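Local structure of DNA helicase RecQ (Deinococcus radiodurans, 4Q48) at residues Arg426-His435 and Lys447-Leu456. The protein probably couples ATP hydrolysis to the unwinding of duplex DNA, translocating in the 3'-5' direction, as a RecQ-family helicase. Numbering follows the deposited sequence.
Sequences RTGNRFGAAH and KVLAQGHHQL
Thr427 and His453 bring their CA atoms within 7.8 Å, Arg426 and Leu456 within 8.2 Å, and His435 and Val448 within 7.5 Å; the segments thus pass antiparallel, the loop end facing His453 and Leu456, the start of helix 433-441 facing Val448. Gly428 and Gly452, each with positive phi, sit in Schellman motifs that close helices 414-426 and 446-451; glycine accepts such angles readily. Just beyond Gly452, His453 enters the centre of the contact. Its ND1 lies 2.9 Å from His435 NE2 in a nearly straight hydrogen bond (176°) made at the edges of both rings; either nitrogen could be the donor, which suits histidine to a buried polar link. His435 reaches it with CG anti to the backbone N (chi1 -174°), while its ND1 edge rests on the aliphatic Lys447 CD, 3.6 Å away. The CE1 edge of His453 meets the flat, apolar face of Phe431 near CE2, an offset edge-to-face pair with planes 79° apart. Over one His453 face lies Thr427 CG2, a CH-pi contact 3.9 Å from the ring centroid. The Thr427 hydroxyl turns back into its own helix, chiefly to Ala423 O, with Thr424 O also within bonding range. Gln451 CD meets the Phe431 rim at CZ (3.4 Å), and Leu456 CD2 packs on Thr427 CG2. The aromatic cluster ties the loop before helix 433-441 and that helix's first turn to the 3-10 turn after helix 446-451, within the winged-helix RQC domain.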
ATOM      1  N   ARG A 426      17.233 -14.953  22.709  1.00 31.79           N
ATOM      2  CA  ARG A 426      17.641 -16.032  23.580  1.00 34.30           C
ATOM      3  C   ARG A 426      16.463 -16.563  24.407  1.00 38.20           C
ATOM      4  O   ARG A 426      16.626 -17.517  25.146  1.00 46.86           O
ATOM      5  CB  ARG A 426      18.792 -15.643  24.507  1.00 36.63           C
ATOM      6  CG  ARG A 426      19.865 -14.781  23.896  1.00 39.72           C
ATOM      7  CD  ARG A 426      20.928 -15.585  23.117  1.00 42.27           C
ATOM      8  NE  ARG A 426      20.873 -17.023  23.373  1.00 53.52           N
ATOM      9  CZ  ARG A 426      21.472 -17.939  22.604  1.00 56.13           C
ATOM     10  NH1 ARG A 426      22.171 -17.548  21.529  1.00 50.69           N
ATOM     11  NH2 ARG A 426      21.353 -19.246  22.893  1.00 40.89           N
ATOM     12  N   THR A 427      15.293 -15.943  24.313  1.00 35.80           N
ATOM     13  CA  THR A 427      14.103 -16.469  24.970  1.00 31.54           C
ATOM     14  C   THR A 427      13.107 -17.053  23.966  1.00 31.66           C
ATOM     15  O   THR A 427      11.984 -17.365  24.315  1.00 38.24           O
ATOM     16  CB  THR A 427      13.384 -15.376  25.809  1.00 38.44           C
ATOM     17  OG1 THR A 427      12.947 -14.298  24.955  1.00 42.45           O
ATOM     18  CG2 THR A 427      14.298 -14.832  26.894  1.00 32.26           C
ATOM     19  N   GLY A 428      13.473 -17.151  22.703  1.00 28.83           N
ATOM     20  CA  GLY A 428      12.622 -17.874  21.775  1.00 29.43           C
ATOM     21  C   GLY A 428      11.434 -17.124  21.177  1.00 38.62           C
ATOM     22  O   GLY A 428      10.442 -17.764  20.821  1.00 37.54           O
ATOM     23  N   ASN A 429      11.519 -15.792  21.040  1.00 36.77           N
ATOM     24  CA  ASN A 429      10.569 -15.054  20.217  1.00 31.92           C
ATOM     25  C   ASN A 429       9.105 -15.299  20.534  1.00 36.46           C
ATOM     26  O   ASN A 429       8.297 -15.531  19.635  1.00 36.11           O
ATOM     27  CB  ASN A 429      10.808 -15.399  18.767  1.00 32.71           C
ATOM     28  CG  ASN A 429      12.184 -15.050  18.326  1.00 36.21           C
ATOM     29  OD1 ASN A 429      12.488 -13.881  18.155  1.00 39.10           O
ATOM     30  ND2 ASN A 429      13.047 -16.054  18.152  1.00 38.48           N
ATOM     31  N   ARG A 430       8.764 -15.240  21.818  1.00 44.20           N
ATOM     32  CA  ARG A 430       7.445 -15.672  22.253  1.00 42.89           C
ATOM     33  C   ARG A 430       6.930 -14.936  23.472  1.00 43.86           C
ATOM     34  O   ARG A 430       5.728 -14.934  23.734  1.00 53.60           O
ATOM     35  CB  ARG A 430       7.504 -17.157  22.550  1.00 43.30           C
ATOM     36  CG  ARG A 430       8.486 -17.445  23.663  1.00 47.93           C
ATOM     37  CD  ARG A 430       8.821 -18.906  23.698  1.00 53.12           C
ATOM     38  NE  ARG A 430       7.627 -19.733  23.763  1.00 56.20           N
ATOM     39  CZ  ARG A 430       7.626 -21.014  23.444  1.00 60.81           C
ATOM     40  NH1 ARG A 430       8.750 -21.572  22.993  1.00 60.29           N
ATOM     41  NH2 ARG A 430       6.503 -21.715  23.529  1.00 65.53           N
ATOM     42  N   PHE A 431       7.817 -14.290  24.211  1.00 45.50           N
ATOM     43  CA  PHE A 431       7.383 -13.584  25.412  1.00 49.79           C
ATOM     44  C   PHE A 431       6.982 -12.164  25.041  1.00 52.50           C
ATOM     45  O   PHE A 431       7.285 -11.705  23.926  1.00 46.85           O
ATOM     46  CB  PHE A 431       8.467 -13.606  26.492  1.00 46.73           C
ATOM     47  CG  PHE A 431       8.687 -14.979  27.071  1.00 55.53           C
ATOM     48  CD1 PHE A 431       7.888 -15.450  28.100  1.00 56.06           C
ATOM     49  CD2 PHE A 431       9.672 -15.814  26.565  1.00 53.98           C
ATOM     50  CE1 PHE A 431       8.071 -16.728  28.620  1.00 56.27           C
ATOM     51  CE2 PHE A 431       9.859 -17.083  27.085  1.00 53.60           C
ATOM     52  CZ  PHE A 431       9.061 -17.539  28.117  1.00 52.86           C
ATOM     53  N   GLY A 432       6.229 -11.521  25.941  1.00 53.19           N
ATOM     54  CA  GLY A 432       5.633 -10.216  25.700  1.00 35.15           C
ATOM     55  C   GLY A 432       6.529  -9.104  26.170  1.00 41.45           C
ATOM     56  O   GLY A 432       7.474  -9.331  26.929  1.00 41.68           O
ATOM     57  N   ALA A 433       6.210  -7.893  25.738  1.00 45.12           N
ATOM     58  CA  ALA A 433       7.029  -6.721  26.031  1.00 43.36           C
ATOM     59  C   ALA A 433       7.372  -6.589  27.517  1.00 43.84           C
ATOM     60  O   ALA A 433       8.513  -6.272  27.883  1.00 37.85           O
ATOM     61  CB  ALA A 433       6.322  -5.471  25.538  1.00 39.97           C
ATOM     62  N   ALA A 434       6.367  -6.783  28.370  1.00 47.91           N
ATOM     63  CA  ALA A 434       6.572  -6.663  29.818  1.00 48.34           C
ATOM     64  C   ALA A 434       7.549  -7.722  30.349  1.00 46.19           C
ATOM     65  O   ALA A 434       8.463  -7.405  31.112  1.00 38.33           O
ATOM     66  CB  ALA A 434       5.258  -6.758  30.538  1.00 44.00           C
ATOM     67  N   HIS A 435       7.358  -8.974  29.926  1.00 50.39           N
ATOM     68  CA  HIS A 435       8.261 -10.052  30.322  1.00 47.95           C
ATOM     69  C   HIS A 435       9.707  -9.814  29.890  1.00 48.96           C
ATOM     70  O   HIS A 435      10.630  -9.897  30.705  1.00 48.59           O
ATOM     71  CB  HIS A 435       7.794 -11.391  29.769  1.00 47.94           C
ATOM     72  CG  HIS A 435       8.617 -12.538  30.260  1.00 56.21           C
ATOM     73  ND1 HIS A 435       8.359 -13.178  31.454  1.00 61.78           N
ATOM     74  CD2 HIS A 435       9.723 -13.128  29.746  1.00 56.50           C
ATOM     75  CE1 HIS A 435       9.266 -14.119  31.649  1.00 63.15           C
ATOM     76  NE2 HIS A 435      10.104 -14.110  30.627  1.00 63.15           N
ATOM     77  N   LYS A 447       7.183 -15.462  36.799  1.00 75.69           N
ATOM     78  CA  LYS A 447       7.120 -15.815  35.370  1.00 76.77           C
ATOM     79  C   LYS A 447       8.545 -16.023  34.863  1.00 70.89           C
ATOM     80  O   LYS A 447       8.814 -16.938  34.076  1.00 61.59           O
ATOM     81  CB  LYS A 447       6.405 -14.735  34.554  1.00 68.24           C
ATOM     82  CG  LYS A 447       6.491 -13.371  35.219  1.00 78.06           C
ATOM     83  CD  LYS A 447       6.317 -12.149  34.282  1.00 75.54           C
ATOM     84  CE  LYS A 447       4.867 -11.930  33.828  1.00 70.98           C
ATOM     85  NZ  LYS A 447       4.727 -10.716  32.964  1.00 64.24           N
ATOM     86  N   VAL A 448       9.451 -15.157  35.316  1.00 64.39           N
ATOM     87  CA  VAL A 448      10.855 -15.281  34.958  1.00 65.84           C
ATOM     88  C   VAL A 448      11.444 -16.586  35.519  1.00 68.15           C
ATOM     89  O   VAL A 448      11.980 -17.401  34.768  1.00 68.61           O
ATOM     90  CB  VAL A 448      11.681 -14.068  35.463  1.00 63.67           C
ATOM     91  CG1 VAL A 448      13.181 -14.388  35.495  1.00 62.98           C
ATOM     92  CG2 VAL A 448      11.406 -12.848  34.620  1.00 57.32           C
ATOM     93  N   LEU A 449      11.279 -16.811  36.819  1.00 72.15           N
ATOM     94  CA  LEU A 449      11.876 -17.960  37.499  1.00 68.55           C
ATOM     95  C   LEU A 449      11.316 -19.257  36.907  1.00 68.11           C
ATOM     96  O   LEU A 449      12.044 -20.241  36.723  1.00 66.01           O
ATOM     97  CB  LEU A 449      11.595 -17.876  39.004  1.00 66.47           C
ATOM     98  CG  LEU A 449      12.247 -16.670  39.712  1.00 76.46           C
ATOM     99  CD1 LEU A 449      11.790 -16.494  41.169  1.00 73.33           C
ATOM    100  CD2 LEU A 449      13.758 -16.718  39.648  1.00 72.56           C
ATOM    101  N   ALA A 450      10.027 -19.240  36.580  1.00 62.78           N
ATOM    102  CA  ALA A 450       9.377 -20.378  35.933  1.00 64.73           C
ATOM    103  C   ALA A 450      10.028 -20.834  34.607  1.00 62.77           C
ATOM    104  O   ALA A 450       9.915 -22.010  34.233  1.00 63.23           O
ATOM    105  CB  ALA A 450       7.909 -20.051  35.696  1.00 66.04           C
ATOM    106  N   GLN A 451      10.673 -19.912  33.885  1.00 64.19           N
ATOM    107  CA  GLN A 451      11.291 -20.228  32.586  1.00 59.97           C
ATOM    108  C   GLN A 451      12.824 -20.315  32.672  1.00 59.31           C
ATOM    109  O   GLN A 451      13.494 -20.655  31.685  1.00 53.19           O
ATOM    110  CB  GLN A 451      10.877 -19.204  31.525  1.00 54.80           C
ATOM    111  CG  GLN A 451       9.385 -19.038  31.323  1.00 52.78           C
ATOM    112  CD  GLN A 451       8.801 -20.092  30.409  1.00 52.90           C
ATOM    113  OE1 GLN A 451       9.534 -20.816  29.742  1.00 53.30           O
ATOM    114  NE2 GLN A 451       7.473 -20.186  30.373  1.00 49.66           N
ATOM    115  N   GLY A 452      13.354 -20.020  33.859  1.00 57.18           N
ATOM    116  CA  GLY A 452      14.780 -20.105  34.151  1.00 59.72           C
ATOM    117  C   GLY A 452      15.565 -18.867  33.763  1.00 65.63           C
ATOM    118  O   GLY A 452      16.783 -18.756  33.992  1.00 66.09           O
ATOM    119  N   HIS A 453      14.834 -17.889  33.244  1.00 65.31           N
ATOM    120  CA  HIS A 453      15.423 -16.704  32.650  1.00 57.39           C
ATOM    121  C   HIS A 453      16.298 -15.934  33.597  1.00 55.34           C
ATOM    122  O   HIS A 453      17.070 -15.097  33.160  1.00 60.06           O
ATOM    123  CB  HIS A 453      14.316 -15.816  32.119  1.00 53.29           C
ATOM    124  CG  HIS A 453      13.623 -16.388  30.925  1.00 53.33           C
ATOM    125  ND1 HIS A 453      12.485 -15.835  30.388  1.00 51.58           N
ATOM    126  CD2 HIS A 453      13.947 -17.439  30.134  1.00 46.28           C
ATOM    127  CE1 HIS A 453      12.117 -16.536  29.326  1.00 47.26           C
ATOM    128  NE2 HIS A 453      12.990 -17.511  29.150  1.00 46.58           N
ATOM    129  N   HIS A 454      16.230 -16.256  34.881  1.00 56.04           N
ATOM    130  CA  HIS A 454      16.968 -15.486  35.879  1.00 66.93           C
ATOM    131  C   HIS A 454      18.475 -15.732  35.838  1.00 66.47           C
ATOM    132  O   HIS A 454      19.246 -14.914  36.335  1.00 65.95           O
ATOM    133  CB  HIS A 454      16.428 -15.755  37.297  1.00 70.10           C
ATOM    134  CG  HIS A 454      16.326 -17.206  37.655  1.00 71.56           C
ATOM    135  ND1 HIS A 454      15.297 -18.011  37.210  1.00 67.77           N
ATOM    136  CD2 HIS A 454      17.106 -17.987  38.440  1.00 69.15           C
ATOM    137  CE1 HIS A 454      15.460 -19.231  37.688  1.00 69.46           C
ATOM    138  NE2 HIS A 454      16.551 -19.245  38.436  1.00 73.49           N
ATOM    139  N   GLN A 455      18.925 -16.834  35.251  1.00 67.51           N
ATOM    140  CA  GLN A 455      20.353 -16.858  34.962  1.00 71.52           C
ATOM    141  C   GLN A 455      20.708 -17.411  33.585  1.00 56.30           C
ATOM    142  O   GLN A 455      21.613 -18.208  33.422  1.00 56.56           O
ATOM    143  CB  GLN A 455      21.119 -17.546  36.113  1.00 79.68           C
ATOM    144  CG  GLN A 455      20.415 -18.683  36.842  1.00 81.49           C
ATOM    145  CD  GLN A 455      20.916 -18.830  38.288  1.00 85.45           C
ATOM    146  OE1 GLN A 455      21.551 -17.915  38.841  1.00 84.58           O
ATOM    147  NE2 GLN A 455      20.615 -19.973  38.909  1.00 79.13           N
ATOM    148  N   LEU A 456      20.038 -16.826  32.599  1.00 56.34           N
ATOM    149  CA  LEU A 456      20.556 -16.676  31.251  1.00 51.62           C
ATOM    150  C   LEU A 456      21.637 -15.611  31.395  1.00 52.78           C
ATOM    151  O   LEU A 456      21.540 -14.759  32.282  1.00 54.69           O
ATOM    152  CB  LEU A 456      19.466 -16.195  30.304  1.00 50.11           C
ATOM    153  CG  LEU A 456      18.537 -17.150  29.577  1.00 54.12           C
ATOM    154  CD1 LEU A 456      17.972 -18.189  30.522  1.00 63.06           C
ATOM    155  CD2 LEU A 456      17.400 -16.314  29.020  1.00 52.02           C
TER